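Local coordinates for protein flavodoxin-like domain (Synechococcus elongatus PCC 6301, PDB 3HLY) that probably binds a flavin cofactor and passes electrons, serving as the flavodoxin-like domain of a larger cyanobacterial flavoprotein, at residues A[97-102]-A[116-121]; A[28-33]-A[140-145]; A[44-49]-A[72-77]; A[15-20]-A[125-130]; A[81-86]-A[108-113]. All coordinates share one frame; numbering follows the deposited sequence.

All five contacts belong to one alpha/beta domain built on a parallel sheet of strand order 2-1-3-4-5, as in flavodoxins. Contact 5 lies within the sheet, joining strand 84-88 to strand 111-112; helix 98-107, which connects them in sequence, meets the loop after strand 111-112 in contact 1, and Leu-102 of contact 1 touches Thr-112 of contact 5. Contacts 2 and 4 share helix 125-144, their centres about 18 Å apart, and tie it to the first helix-strand connection and to helix 14-27. Contact 3 pairs helices 42-51 and 66-78, its centre about 24 Å from that of contact 4 and on the opposite side of the chain's centre. Contacts 2 and 4 thus bring distant ends of the sequence together.

Contact 1 of 5, residues A[97-102]-A[116-121]; sequences PIDALL and PIRVKD
Asp-99 and Arg-118 form a weak salt bridge, with Asp-99 OD2 lying 3.5 Å from Arg-118 NH2 and an N-H...O angle of 153°. The carboxylate oxygen sits at the edge of the guanidinium, near its plane, but the two flat groups are turned 38° against each other. The other oxygen, Asp-99 OD1, stays 3.8 Å from Arg-118 NH2, so the geometry is that of a single, long bond and not of a paired, two-point grip. Arg-118 reaches its partner because CG stands anti to the carbonyl carbon (chi1 -51°) and the chain then runs extended from CG to NE.

Ile-98 packs beside this pair, against Arg-118 and Pro-116. Its CG2 methyl is 3.7 Å from Arg-118 NH2, approaching the guanidinium obliquely, and 3.8 Å from Pro-116 CB. The contact fastens the first turn of helix 98-107, which opens after Pro-97 at the N-cap, to the loop that leaves strand 111-112 in this flavodoxin-like sheet; Ile-117 of the loop is backbone-bonded to Leu-87 and Asp-89. The other branch of Ile-98 ends at CD1, 3.8 Å from Ile-117 O and 4.0 Å from Arg-118 CG. One helical turn further on, Leu-102 CD2 comes to 4.3 Å from Pro-116 CG, extending the apolar patch along the proline ring.

Contact 2 of 5, residues A[28-33]-A[140-145]; sequences TGVAVE and QWLTRA
Thr-28 makes the closer part of this contact, meeting both Gln-140 and Thr-143 on the last turns of helix 125-144, in a junction that buries just 193 Å² of surface. Its CG2 methyl lies 4.0 Å from Gln-140 N and 4.2 Å from Gln-140 CG, while Thr-28 O is 3.4 Å from Thr-143 OG1. That last approach is not a hydrogen bond: Thr-143 OG1, set beside its own backbone N by a chi1 of -58°, is bonded to Gly-139 O one turn back. Thr-28 OG1 is bonded back to Leu-25 O in the last turn of helix 14-27. Its chi1 of 76° places OG1 between the backbone N and the carbonyl carbon, which leaves CG2 as the branch in contact with Gln-140. Polar groups therefore line the seam without bridging it.

The backbone here is a helix ending followed by a strand. Gly-29 closes helix 14-27 with a Schellman motif, its phi of 94° turning the chain toward strand 32-36 of the parallel sheet. In this alpha-to-beta connection Val-30 points at helix 125-144, but the packing is looser. The shorter approaches, at Thr-28, thus lie on the exposed rim made by Gln-140 and Thr-143, whereas the wider-spaced pair of Val-30 and Leu-142 is on the inward, apolar side, where both touch Val-3 of the neighbouring strand. There Val-30 CG2 reaches Leu-142 CD1 at 4.3 Å and Thr-143 OG1 at the same 4.3 Å.

Contact 3 of 5, residues A[44-49]-A[72-77]; sequences ELIEAV and LSTIFA
Thr-74 meets Ile-46 and Leu-45 with its methyl while its hydroxyl is held within its own helix, where OG1 is hydrogen-bonded to Thr-70 O. It is the only polar side chain in contact across the interface. With chi1 at -55°, OG1 stands beside the backbone N while CG2 is anti to it, and this methyl is the branch that meets the neighbouring helix.

Thr-74 CG2 sits between two side chains. Ile-46 CG1 is a tight 3.4 Å away, the two side chains crossing at about a right angle, and Leu-45 CD2 is at 4.0 Å. The same Leu-45 methyl comes to 3.9 Å from Thr-74 CB and to 4.3 Å from Ile-75 CG1, so it spans two successive residues of helix 66-78. One turn on, Val-49, whose N is bonded to Leu-45 O, brings CG2 to 4.3 Å from Ile-75 CG1. The buried side of the seam continues into the sheet, where Leu-45 touches Val-35, Val-49 touches Ile-55 and Ile-75 touches Leu-57; Ile-46 lies at the exposed margin.

The axes of segments 44-49 and 72-77 approach to 9.3 Å and cross at -36°, running in the same general direction. Such a crossing is that of two neighbouring helices on one face of a parallel alpha/beta sheet, here the flavodoxin-like fold, in which helix 42-51 links strands 32-36 and 54-58, and helix 66-78 links 54-58 and 84-88, each as a beta-alpha-beta crossover.

Contact 4 of 5, residues A[15-20]-A[125-130]; sequences DRLSQA and EAIYQQ
Arg-16 lays its aliphatic stem along the far end of the Tyr-128 ring, closing steadily on the hydroxyl. Its CB is 3.6 Å from Tyr-128 OH; CG comes to 3.4 Å from Tyr-128 OH, with the ring carbon CZ also near; CD is closest, 3.2 Å from Tyr-128 OH. There the chain bends (chi3 -63°), and the guanidinium beyond stands obliquely to the hydroxyl, its plane 42° from that of the ring. Leu-17 CD2 comes obliquely to the ring, 3.9 Å from Tyr-128 CE1, and lies 3.8 Å from Ile-127 CG2. Ala-20 CB is 4.2 Å from Tyr-128 CD1 and 3.8 Å from Tyr-128 O. The axes of segments 15-20 and 125-130 approach to 9.1 Å, 44° apart in direction. An alanine in place of Tyr-128 would probably leave the Arg-16 methylenes without the ring they pack on and open a gap beside Leu-17 and Ala-20. These are helices 14-27 and 125-144, the first and last of the flavodoxin-like fold, and Leu-17 also touches Phe-88 of the sheet and Cys-131. Since no bond joins Tyr-128 OH to Arg-16, the contact rests on van der Waals packing of methylenes, methyls and the phenol ring, its oxygen included.

Contact 5 of 5, residues A[81-86]-A[108-113]; sequences NKQAIG and LGLHTA
Ile-85 carries the backbone pairing with both its N and its O. Ile-85 N gives a bond of 2.8 Å to His-111 O, running nearly straight on from the carbonyl at 162°, and Ile-85 O accepts from Ala-113 N at 2.7 Å, the donor lying 62° out of the carbonyl plane. One residue flanked in this way by its partner's two neighbours is the mark of parallel strands. A weak third bond, 3.4 Å from His-111 N to Gln-83 O, begins the pairing, and Ala-84 CA adds a CH...O contact of 3.2 Å to His-111 O.

Among the van der Waals contacts, Ala-84 CB meets Ala-113 CB at 3.5 Å. Leu-110 lies side by side with Gln-83, its CD2 3.6 Å from the methylene carbon Gln-83 CG and 4.0 Å from Ile-85 CB. An alanine at Leu-110 would probably leave these two carbons without their partner and open a gap next to Phe-105. The aromatic contact is a CH-pi one: Ala-84 CB stands over one face of the His-111 ring, 4.1 Å from its centroid and 20° off the normal, offset toward the rim.

The strands are 84-88 and 111-112, ends of a beta-alpha-beta unit whose helix 98-107 packs on Ile-85, Leu-110 and Thr-112. Gly-109 ends that helix in a Schellman motif and leads the chain toward the edge strand, while strand 54-58 borders strand 84-88 on its other side.

Contact 1 of 5, residues A[97-102]-A[116-121]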
# COMPACT_ATOMS: atom_id res chain seq x y z
N PRO A 97 0.09 7.71 11.35
CA PRO A 97 1.07 8.51 10.59
C PRO A 97 1.93 7.64 9.66
O PRO A 97 2.32 6.53 10.03
CB PRO A 97 1.91 9.17 11.68
CG PRO A 97 1.01 9.16 12.89
CD PRO A 97 0.34 7.82 12.80
N ILE A 98 2.23 8.14 8.47
CA ILE A 98 3.06 7.40 7.52
C ILE A 98 4.36 6.93 8.18
O ILE A 98 4.72 5.76 8.08
CB ILE A 98 3.41 8.28 6.28
CG1 ILE A 98 2.35 8.09 5.20
CG2 ILE A 98 4.79 7.93 5.74
CD1 ILE A 98 2.58 8.91 3.96
N ASP A 99 5.03 7.85 8.86
CA ASP A 99 6.30 7.57 9.52
C ASP A 99 6.27 6.34 10.44
O ASP A 99 7.21 5.54 10.45
CB ASP A 99 6.73 8.80 10.31
CG ASP A 99 6.59 10.09 9.51
OD1 ASP A 99 7.62 10.67 9.12
OD2 ASP A 99 5.43 10.51 9.25
N ALA A 100 5.19 6.18 11.20
CA ALA A 100 5.05 5.05 12.12
C ALA A 100 5.05 3.72 11.36
O ALA A 100 5.76 2.78 11.75
CB ALA A 100 3.76 5.20 12.93
N LEU A 101 4.25 3.63 10.30
CA LEU A 101 4.19 2.42 9.49
C LEU A 101 5.54 2.18 8.85
O LEU A 101 6.05 1.07 8.87
CB LEU A 101 3.15 2.55 8.37
CG LEU A 101 1.66 2.49 8.71
CD1 LEU A 101 1.34 1.16 9.37
CD2 LEU A 101 1.30 3.65 9.62
N LEU A 102 6.12 3.23 8.29
CA LEU A 102 7.40 3.12 7.63
C LEU A 102 8.48 2.55 8.55
O LEU A 102 9.32 1.76 8.12
CB LEU A 102 7.84 4.49 7.08
CG LEU A 102 9.18 4.55 6.34
CD1 LEU A 102 9.15 3.64 5.11
CD2 LEU A 102 9.48 5.98 5.93
N PRO A 116 7.28 7.97 0.13
CA PRO A 116 5.94 8.01 0.71
C PRO A 116 5.09 9.13 0.07
O PRO A 116 5.57 10.24 -0.11
CB PRO A 116 6.22 8.25 2.19
CG PRO A 116 7.49 7.45 2.41
CD PRO A 116 8.31 7.83 1.19
N ILE A 117 3.84 8.83 -0.26
CA ILE A 117 2.98 9.84 -0.87
C ILE A 117 2.18 10.55 0.23
O ILE A 117 1.15 10.06 0.67
CB ILE A 117 2.01 9.20 -1.87
CG1 ILE A 117 2.81 8.56 -3.00
CG2 ILE A 117 1.05 10.26 -2.41
CD1 ILE A 117 1.98 7.57 -3.84
N ARG A 118 2.68 11.71 0.64
CA ARG A 118 2.06 12.49 1.71
C ARG A 118 0.96 13.46 1.27
O ARG A 118 1.24 14.50 0.68
CB ARG A 118 3.16 13.26 2.44
CG ARG A 118 4.31 12.36 2.88
CD ARG A 118 5.41 13.12 3.60
NE ARG A 118 6.53 12.23 3.92
CZ ARG A 118 6.62 11.49 5.02
NH1 ARG A 118 7.68 10.71 5.20
NH2 ARG A 118 5.69 11.54 5.95
N VAL A 119 -0.29 13.13 1.55
CA VAL A 119 -1.39 14.01 1.19
C VAL A 119 -1.90 14.72 2.45
O VAL A 119 -2.33 14.08 3.41
CB VAL A 119 -2.54 13.22 0.52
CG1 VAL A 119 -2.03 12.50 -0.71
CG2 VAL A 119 -3.14 12.23 1.49
N LYS A 120 -1.83 16.05 2.44
CA LYS A 120 -2.25 16.86 3.57
C LYS A 120 -3.36 17.82 3.15
O LYS A 120 -3.38 18.98 3.57
CB LYS A 120 -1.06 17.65 4.13
N ASP A 121 -4.26 17.33 2.32
CA ASP A 121 -5.38 18.11 1.82
C ASP A 121 -6.11 17.29 0.77
O ASP A 121 -5.71 16.17 0.45
CB ASP A 121 -4.88 19.41 1.21

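Contact 2 of 5, residues A[28-33]-A[140-145]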
# COMPACT_ATOMS: atom_id res chain seq x y z
N THR A 28 2.93 -0.90 -16.56
CA THR A 28 4.27 -1.45 -16.70
C THR A 28 4.25 -2.94 -16.85
O THR A 28 5.30 -3.55 -17.03
CB THR A 28 5.16 -1.16 -15.50
OG1 THR A 28 4.79 -2.04 -14.42
CG2 THR A 28 5.02 0.29 -15.07
N GLY A 29 3.06 -3.55 -16.73
CA GLY A 29 2.98 -4.99 -16.87
C GLY A 29 3.06 -5.78 -15.58
O GLY A 29 3.15 -7.00 -15.61
N VAL A 30 3.03 -5.10 -14.44
CA VAL A 30 3.07 -5.82 -13.17
C VAL A 30 1.64 -6.24 -12.83
O VAL A 30 0.69 -5.53 -13.15
CB VAL A 30 3.58 -4.91 -12.04
CG1 VAL A 30 3.41 -5.61 -10.70
CG2 VAL A 30 5.05 -4.57 -12.29
N ALA A 31 1.47 -7.41 -12.21
CA ALA A 31 0.14 -7.89 -11.82
C ALA A 31 -0.20 -7.30 -10.46
O ALA A 31 0.49 -7.56 -9.48
CB ALA A 31 0.12 -9.41 -11.73
N VAL A 32 -1.28 -6.53 -10.40
CA VAL A 32 -1.67 -5.92 -9.15
C VAL A 32 -2.80 -6.64 -8.43
O VAL A 32 -3.85 -6.93 -9.01
CB VAL A 32 -2.10 -4.47 -9.38
CG1 VAL A 32 -2.47 -3.82 -8.07
CG2 VAL A 32 -0.97 -3.74 -10.08
N GLU A 33 -2.59 -6.93 -7.15
CA GLU A 33 -3.63 -7.59 -6.38
C GLU A 33 -4.17 -6.64 -5.33
O GLU A 33 -3.45 -6.23 -4.42
CB GLU A 33 -3.07 -8.87 -5.75
CG GLU A 33 -4.09 -9.71 -5.01
CD GLU A 33 -3.65 -11.16 -4.88
OE1 GLU A 33 -2.51 -11.41 -4.42
OE2 GLU A 33 -4.45 -12.05 -5.23
N GLN A 140 8.49 -0.27 -13.09
CA GLN A 140 9.70 -0.34 -13.87
C GLN A 140 10.85 -0.90 -13.04
O GLN A 140 11.67 -1.66 -13.56
CB GLN A 140 10.02 1.03 -14.46
CG GLN A 140 9.01 1.43 -15.51
CD GLN A 140 9.29 2.77 -16.14
OE1 GLN A 140 9.34 3.80 -15.46
NE2 GLN A 140 9.46 2.77 -17.45
N TRP A 141 10.91 -0.58 -11.74
CA TRP A 141 11.99 -1.11 -10.90
C TRP A 141 11.89 -2.62 -10.78
O TRP A 141 12.91 -3.31 -10.65
CB TRP A 141 11.99 -0.48 -9.49
CG TRP A 141 12.65 0.89 -9.43
CD1 TRP A 141 12.04 2.07 -9.13
CD2 TRP A 141 14.02 1.20 -9.71
NE1 TRP A 141 12.95 3.11 -9.21
CE2 TRP A 141 14.17 2.59 -9.57
CE3 TRP A 141 15.14 0.43 -10.07
CZ2 TRP A 141 15.40 3.24 -9.77
CZ3 TRP A 141 16.36 1.08 -10.28
CH2 TRP A 141 16.48 2.47 -10.12
N LEU A 142 10.67 -3.14 -10.83
CA LEU A 142 10.45 -4.59 -10.73
C LEU A 142 10.64 -5.24 -12.09
O LEU A 142 11.29 -6.28 -12.19
CB LEU A 142 9.04 -4.88 -10.20
CG LEU A 142 8.74 -4.31 -8.81
CD1 LEU A 142 7.24 -4.27 -8.62
CD2 LEU A 142 9.43 -5.15 -7.74
N THR A 143 10.09 -4.63 -13.13
CA THR A 143 10.23 -5.14 -14.50
C THR A 143 11.69 -5.26 -14.93
O THR A 143 12.01 -6.02 -15.85
CB THR A 143 9.52 -4.23 -15.53
OG1 THR A 143 8.13 -4.11 -15.19
CG2 THR A 143 9.62 -4.83 -16.93
N ARG A 144 12.57 -4.50 -14.28
CA ARG A 144 13.99 -4.53 -14.61
C ARG A 144 14.80 -5.45 -13.70
O ARG A 144 15.88 -5.90 -14.08
CB ARG A 144 14.57 -3.11 -14.56
CG ARG A 144 14.22 -2.26 -15.78
CD ARG A 144 14.45 -0.79 -15.52
NE ARG A 144 14.25 0.03 -16.71
CZ ARG A 144 15.12 0.13 -17.71
NH1 ARG A 144 16.26 -0.54 -17.67
NH2 ARG A 144 14.85 0.91 -18.75
N ALA A 145 14.29 -5.73 -12.51
CA ALA A 145 14.98 -6.62 -11.57
C ALA A 145 14.57 -8.06 -11.87
O ALA A 145 14.42 -8.88 -10.96
CB ALA A 145 14.62 -6.25 -10.14

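Contact 3 of 5, residues A[44-49]-A[72-77]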
# COMPACT_ATOMS: atom_id res chain seq x y z
N GLU A 44 -5.92 -15.92 2.91
CA GLU A 44 -5.46 -15.63 1.57
C GLU A 44 -4.54 -14.41 1.60
O GLU A 44 -3.53 -14.36 0.90
CB GLU A 44 -6.65 -15.39 0.64
CG GLU A 44 -7.67 -14.40 1.17
CD GLU A 44 -8.87 -14.28 0.25
OE1 GLU A 44 -9.80 -13.51 0.57
OE2 GLU A 44 -8.88 -14.96 -0.80
N LEU A 45 -4.90 -13.43 2.43
CA LEU A 45 -4.10 -12.22 2.58
C LEU A 45 -2.66 -12.66 2.83
O LEU A 45 -1.74 -12.17 2.18
CB LEU A 45 -4.62 -11.39 3.75
CG LEU A 45 -3.91 -10.07 4.09
CD1 LEU A 45 -4.04 -9.08 2.94
CD2 LEU A 45 -4.52 -9.48 5.35
N ILE A 46 -2.49 -13.62 3.74
CA ILE A 46 -1.17 -14.14 4.08
C ILE A 46 -0.38 -14.61 2.86
O ILE A 46 0.78 -14.23 2.66
CB ILE A 46 -1.28 -15.33 5.06
CG1 ILE A 46 -1.90 -14.86 6.37
CG2 ILE A 46 0.10 -15.92 5.33
CD1 ILE A 46 -2.11 -15.97 7.39
N GLU A 47 -0.99 -15.47 2.05
CA GLU A 47 -0.31 -15.97 0.86
C GLU A 47 -0.07 -14.82 -0.12
O GLU A 47 0.99 -14.73 -0.73
CB GLU A 47 -1.14 -17.10 0.22
CG GLU A 47 -1.17 -18.38 1.06
CD GLU A 47 -2.01 -19.50 0.43
OE1 GLU A 47 -3.23 -19.31 0.26
OE2 GLU A 47 -1.44 -20.57 0.12
N ALA A 48 -1.05 -13.94 -0.22
CA ALA A 48 -0.94 -12.78 -1.10
C ALA A 48 0.27 -11.93 -0.71
O ALA A 48 1.01 -11.48 -1.57
CB ALA A 48 -2.21 -11.95 -1.02
N VAL A 49 0.47 -11.71 0.58
CA VAL A 49 1.59 -10.89 1.03
C VAL A 49 2.95 -11.56 0.86
O VAL A 49 3.86 -10.96 0.30
CB VAL A 49 1.40 -10.47 2.51
CG1 VAL A 49 2.55 -9.57 2.96
CG2 VAL A 49 0.09 -9.76 2.68
N LEU A 72 -4.30 -5.71 9.31
CA LEU A 72 -3.06 -4.97 9.45
C LEU A 72 -1.98 -5.85 10.07
O LEU A 72 -0.88 -5.97 9.52
CB LEU A 72 -3.28 -3.72 10.31
CG LEU A 72 -2.48 -2.48 9.93
CD1 LEU A 72 -2.92 -1.99 8.55
CD2 LEU A 72 -2.68 -1.39 10.98
N SER A 73 -2.30 -6.47 11.20
CA SER A 73 -1.35 -7.35 11.89
C SER A 73 -0.90 -8.50 11.01
O SER A 73 0.25 -8.94 11.08
CB SER A 73 -1.99 -7.92 13.16
OG SER A 73 -2.26 -6.89 14.10
N THR A 74 -1.80 -8.98 10.16
CA THR A 74 -1.47 -10.08 9.27
C THR A 74 -0.45 -9.69 8.21
O THR A 74 0.35 -10.52 7.76
CB THR A 74 -2.74 -10.63 8.59
OG1 THR A 74 -3.70 -10.99 9.58
CG2 THR A 74 -2.39 -11.85 7.76
N ILE A 75 -0.47 -8.42 7.79
CA ILE A 75 0.48 -7.94 6.79
C ILE A 75 1.86 -7.86 7.46
O ILE A 75 2.85 -8.38 6.94
CB ILE A 75 0.06 -6.54 6.24
CG1 ILE A 75 -1.24 -6.68 5.44
CG2 ILE A 75 1.18 -5.94 5.39
CD1 ILE A 75 -1.86 -5.36 5.00
N PHE A 76 1.91 -7.23 8.63
CA PHE A 76 3.17 -7.09 9.36
C PHE A 76 3.77 -8.46 9.65
O PHE A 76 4.97 -8.68 9.49
CB PHE A 76 2.95 -6.32 10.66
CG PHE A 76 2.80 -4.84 10.46
CD1 PHE A 76 1.78 -4.13 11.07
CD2 PHE A 76 3.70 -4.14 9.65
CE1 PHE A 76 1.64 -2.76 10.88
CE2 PHE A 76 3.58 -2.77 9.46
CZ PHE A 76 2.55 -2.07 10.07
N ALA A 77 2.92 -9.38 10.07
CA ALA A 77 3.37 -10.73 10.37
C ALA A 77 3.94 -11.42 9.14
O ALA A 77 4.92 -12.13 9.23
CB ALA A 77 2.20 -11.56 10.94

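Contact 4 of 5, residues A[15-20]-A[125-130]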
# COMPACT_ATOMS: atom_id res chain seq x y z
N ASP A 15 -9.74 4.60 -2.05
CA ASP A 15 -10.12 3.99 -3.33
C ASP A 15 -9.39 4.67 -4.49
O ASP A 15 -8.76 4.02 -5.33
CB ASP A 15 -11.62 4.13 -3.59
CG ASP A 15 -12.48 3.36 -2.60
OD1 ASP A 15 -12.36 2.12 -2.53
OD2 ASP A 15 -13.28 4.02 -1.91
N ARG A 16 -9.49 5.99 -4.50
CA ARG A 16 -8.94 6.83 -5.55
C ARG A 16 -7.42 6.94 -5.62
O ARG A 16 -6.84 6.95 -6.69
CB ARG A 16 -9.56 8.22 -5.42
CG ARG A 16 -9.82 8.90 -6.72
CD ARG A 16 -10.97 9.87 -6.55
NE ARG A 16 -12.22 9.20 -6.21
CZ ARG A 16 -13.36 9.85 -5.97
NH1 ARG A 16 -13.40 11.17 -6.03
NH2 ARG A 16 -14.46 9.16 -5.69
N LEU A 17 -6.77 7.04 -4.47
CA LEU A 17 -5.32 7.12 -4.48
C LEU A 17 -4.80 5.72 -4.84
O LEU A 17 -3.91 5.58 -5.67
CB LEU A 17 -4.82 7.52 -3.10
CG LEU A 17 -5.32 8.87 -2.59
CD1 LEU A 17 -5.30 8.89 -1.07
CD2 LEU A 17 -4.47 9.95 -3.17
N SER A 18 -5.39 4.70 -4.24
CA SER A 18 -4.96 3.32 -4.50
C SER A 18 -5.17 2.93 -5.97
O SER A 18 -4.34 2.23 -6.55
CB SER A 18 -5.66 2.34 -3.55
OG SER A 18 -7.05 2.19 -3.82
N GLN A 19 -6.25 3.41 -6.59
CA GLN A 19 -6.52 3.11 -8.00
C GLN A 19 -5.51 3.79 -8.92
O GLN A 19 -5.09 3.23 -9.93
CB GLN A 19 -7.93 3.57 -8.39
CG GLN A 19 -9.02 2.57 -8.08
CD GLN A 19 -10.41 3.18 -8.24
OE1 GLN A 19 -10.59 4.17 -8.96
NE2 GLN A 19 -11.39 2.57 -7.59
N ALA A 20 -5.15 5.03 -8.58
CA ALA A 20 -4.19 5.81 -9.33
C ALA A 20 -2.82 5.10 -9.29
O ALA A 20 -2.14 5.00 -10.30
CB ALA A 20 -4.07 7.21 -8.74
N GLU A 125 -5.43 16.76 -8.91
CA GLU A 125 -4.97 16.00 -10.06
C GLU A 125 -3.47 15.79 -9.91
O GLU A 125 -2.93 14.75 -10.29
CB GLU A 125 -5.27 16.76 -11.35
CG GLU A 125 -6.76 16.85 -11.68
CD GLU A 125 -7.39 15.49 -11.98
OE1 GLU A 125 -8.63 15.44 -12.15
OE2 GLU A 125 -6.65 14.48 -12.04
N ALA A 126 -2.80 16.79 -9.34
CA ALA A 126 -1.36 16.72 -9.12
C ALA A 126 -1.02 15.50 -8.27
O ALA A 126 -0.14 14.71 -8.63
CB ALA A 126 -0.89 17.98 -8.43
N ILE A 127 -1.71 15.35 -7.15
CA ILE A 127 -1.50 14.22 -6.26
C ILE A 127 -1.76 12.89 -6.97
O ILE A 127 -1.03 11.92 -6.78
CB ILE A 127 -2.41 14.31 -5.03
CG1 ILE A 127 -1.98 15.47 -4.13
CG2 ILE A 127 -2.36 12.98 -4.25
CD1 ILE A 127 -0.67 15.24 -3.44
N TYR A 128 -2.82 12.84 -7.78
CA TYR A 128 -3.16 11.61 -8.48
C TYR A 128 -2.12 11.28 -9.53
O TYR A 128 -1.88 10.11 -9.82
CB TYR A 128 -4.54 11.71 -9.13
CG TYR A 128 -5.66 11.71 -8.12
CD1 TYR A 128 -5.74 10.71 -7.15
CD2 TYR A 128 -6.63 12.72 -8.11
CE1 TYR A 128 -6.74 10.72 -6.20
CE2 TYR A 128 -7.64 12.73 -7.16
CZ TYR A 128 -7.69 11.73 -6.21
OH TYR A 128 -8.66 11.75 -5.25
N GLN A 129 -1.50 12.31 -10.10
CA GLN A 129 -0.45 12.09 -11.10
C GLN A 129 0.76 11.49 -10.40
O GLN A 129 1.44 10.64 -10.96
CB GLN A 129 -0.05 13.40 -11.78
CG GLN A 129 1.03 13.24 -12.85
CD GLN A 129 0.59 12.32 -13.99
OE1 GLN A 129 -0.36 12.63 -14.72
NE2 GLN A 129 1.28 11.20 -14.15
N GLN A 130 1.03 11.96 -9.18
CA GLN A 130 2.15 11.46 -8.40
C GLN A 130 1.93 9.99 -8.00
O GLN A 130 2.87 9.19 -7.97
CB GLN A 130 2.36 12.34 -7.17
CG GLN A 130 3.57 11.96 -6.34
CD GLN A 130 3.70 12.81 -5.10
OE1 GLN A 130 2.86 13.68 -4.84
NE2 GLN A 130 4.75 12.56 -4.31

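Contact 5 of 5, residues A[81-86]-A[108-113]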
# COMPACT_ATOMS: atom_id res chain seq x y z
N ASN A 81 11.95 -9.17 4.55
CA ASN A 81 13.07 -8.41 4.00
C ASN A 81 13.40 -8.39 2.52
O ASN A 81 14.30 -7.65 2.12
CB ASN A 81 14.36 -8.78 4.75
CG ASN A 81 14.72 -10.25 4.61
OD1 ASN A 81 14.78 -10.81 3.51
ND2 ASN A 81 14.97 -10.90 5.75
N LYS A 82 12.72 -9.16 1.69
CA LYS A 82 13.05 -9.14 0.26
C LYS A 82 12.09 -8.28 -0.57
O LYS A 82 12.17 -8.28 -1.81
CB LYS A 82 13.04 -10.57 -0.26
N GLN A 83 11.21 -7.55 0.09
CA GLN A 83 10.23 -6.75 -0.63
C GLN A 83 10.22 -5.24 -0.36
O GLN A 83 10.85 -4.76 0.59
CB GLN A 83 8.84 -7.35 -0.39
CG GLN A 83 8.45 -7.52 1.07
CD GLN A 83 7.37 -8.59 1.28
OE1 GLN A 83 6.83 -8.74 2.37
NE2 GLN A 83 7.07 -9.33 0.21
N ALA A 84 9.51 -4.51 -1.22
CA ALA A 84 9.39 -3.05 -1.10
C ALA A 84 8.04 -2.66 -0.50
O ALA A 84 7.04 -3.35 -0.67
CB ALA A 84 9.56 -2.41 -2.46
N ILE A 85 8.03 -1.52 0.20
CA ILE A 85 6.83 -1.00 0.81
C ILE A 85 6.53 0.39 0.25
O ILE A 85 7.39 1.27 0.28
CB ILE A 85 6.98 -0.90 2.35
CG1 ILE A 85 5.73 -0.26 2.96
CG2 ILE A 85 8.22 -0.09 2.72
CD1 ILE A 85 4.49 -1.12 2.81
N GLY A 86 5.33 0.54 -0.30
CA GLY A 86 4.92 1.83 -0.82
C GLY A 86 3.83 2.31 0.11
O GLY A 86 2.83 1.63 0.30
N LEU A 108 11.50 -4.64 9.60
CA LEU A 108 11.32 -6.02 9.15
C LEU A 108 12.28 -6.25 8.01
O LEU A 108 12.37 -7.35 7.47
CB LEU A 108 9.90 -6.26 8.65
CG LEU A 108 8.77 -6.31 9.67
CD1 LEU A 108 7.45 -6.46 8.94
CD2 LEU A 108 8.99 -7.46 10.64
N GLY A 109 12.98 -5.18 7.63
CA GLY A 109 13.94 -5.26 6.54
C GLY A 109 13.45 -4.85 5.16
O GLY A 109 14.09 -5.17 4.17
N LEU A 110 12.33 -4.16 5.07
CA LEU A 110 11.84 -3.75 3.76
C LEU A 110 12.40 -2.39 3.33
O LEU A 110 12.69 -1.55 4.17
CB LEU A 110 10.31 -3.66 3.75
CG LEU A 110 9.44 -4.93 3.80
CD1 LEU A 110 9.24 -5.38 5.24
CD2 LEU A 110 8.08 -4.63 3.16
N HIS A 111 12.58 -2.19 2.03
CA HIS A 111 13.03 -0.88 1.56
C HIS A 111 11.77 -0.20 0.97
O HIS A 111 10.73 -0.84 0.80
CB HIS A 111 14.16 -1.01 0.53
CG HIS A 111 13.81 -1.78 -0.71
ND1 HIS A 111 13.86 -1.22 -1.97
CD2 HIS A 111 13.49 -3.08 -0.88
CE1 HIS A 111 13.58 -2.15 -2.86
NE2 HIS A 111 13.35 -3.28 -2.23
N THR A 112 11.84 1.11 0.69
CA THR A 112 10.67 1.81 0.15
C THR A 112 10.47 1.49 -1.32
O THR A 112 11.42 1.39 -2.09
CB THR A 112 10.80 3.33 0.28
OG1 THR A 112 11.98 3.77 -0.42
CG2 THR A 112 10.89 3.74 1.74
N ALA A 113 9.22 1.34 -1.75
CA ALA A 113 8.97 1.04 -3.16
C ALA A 113 9.02 2.34 -3.98
O ALA A 113 9.27 2.31 -5.18
CB ALA A 113 7.63 0.35 -3.33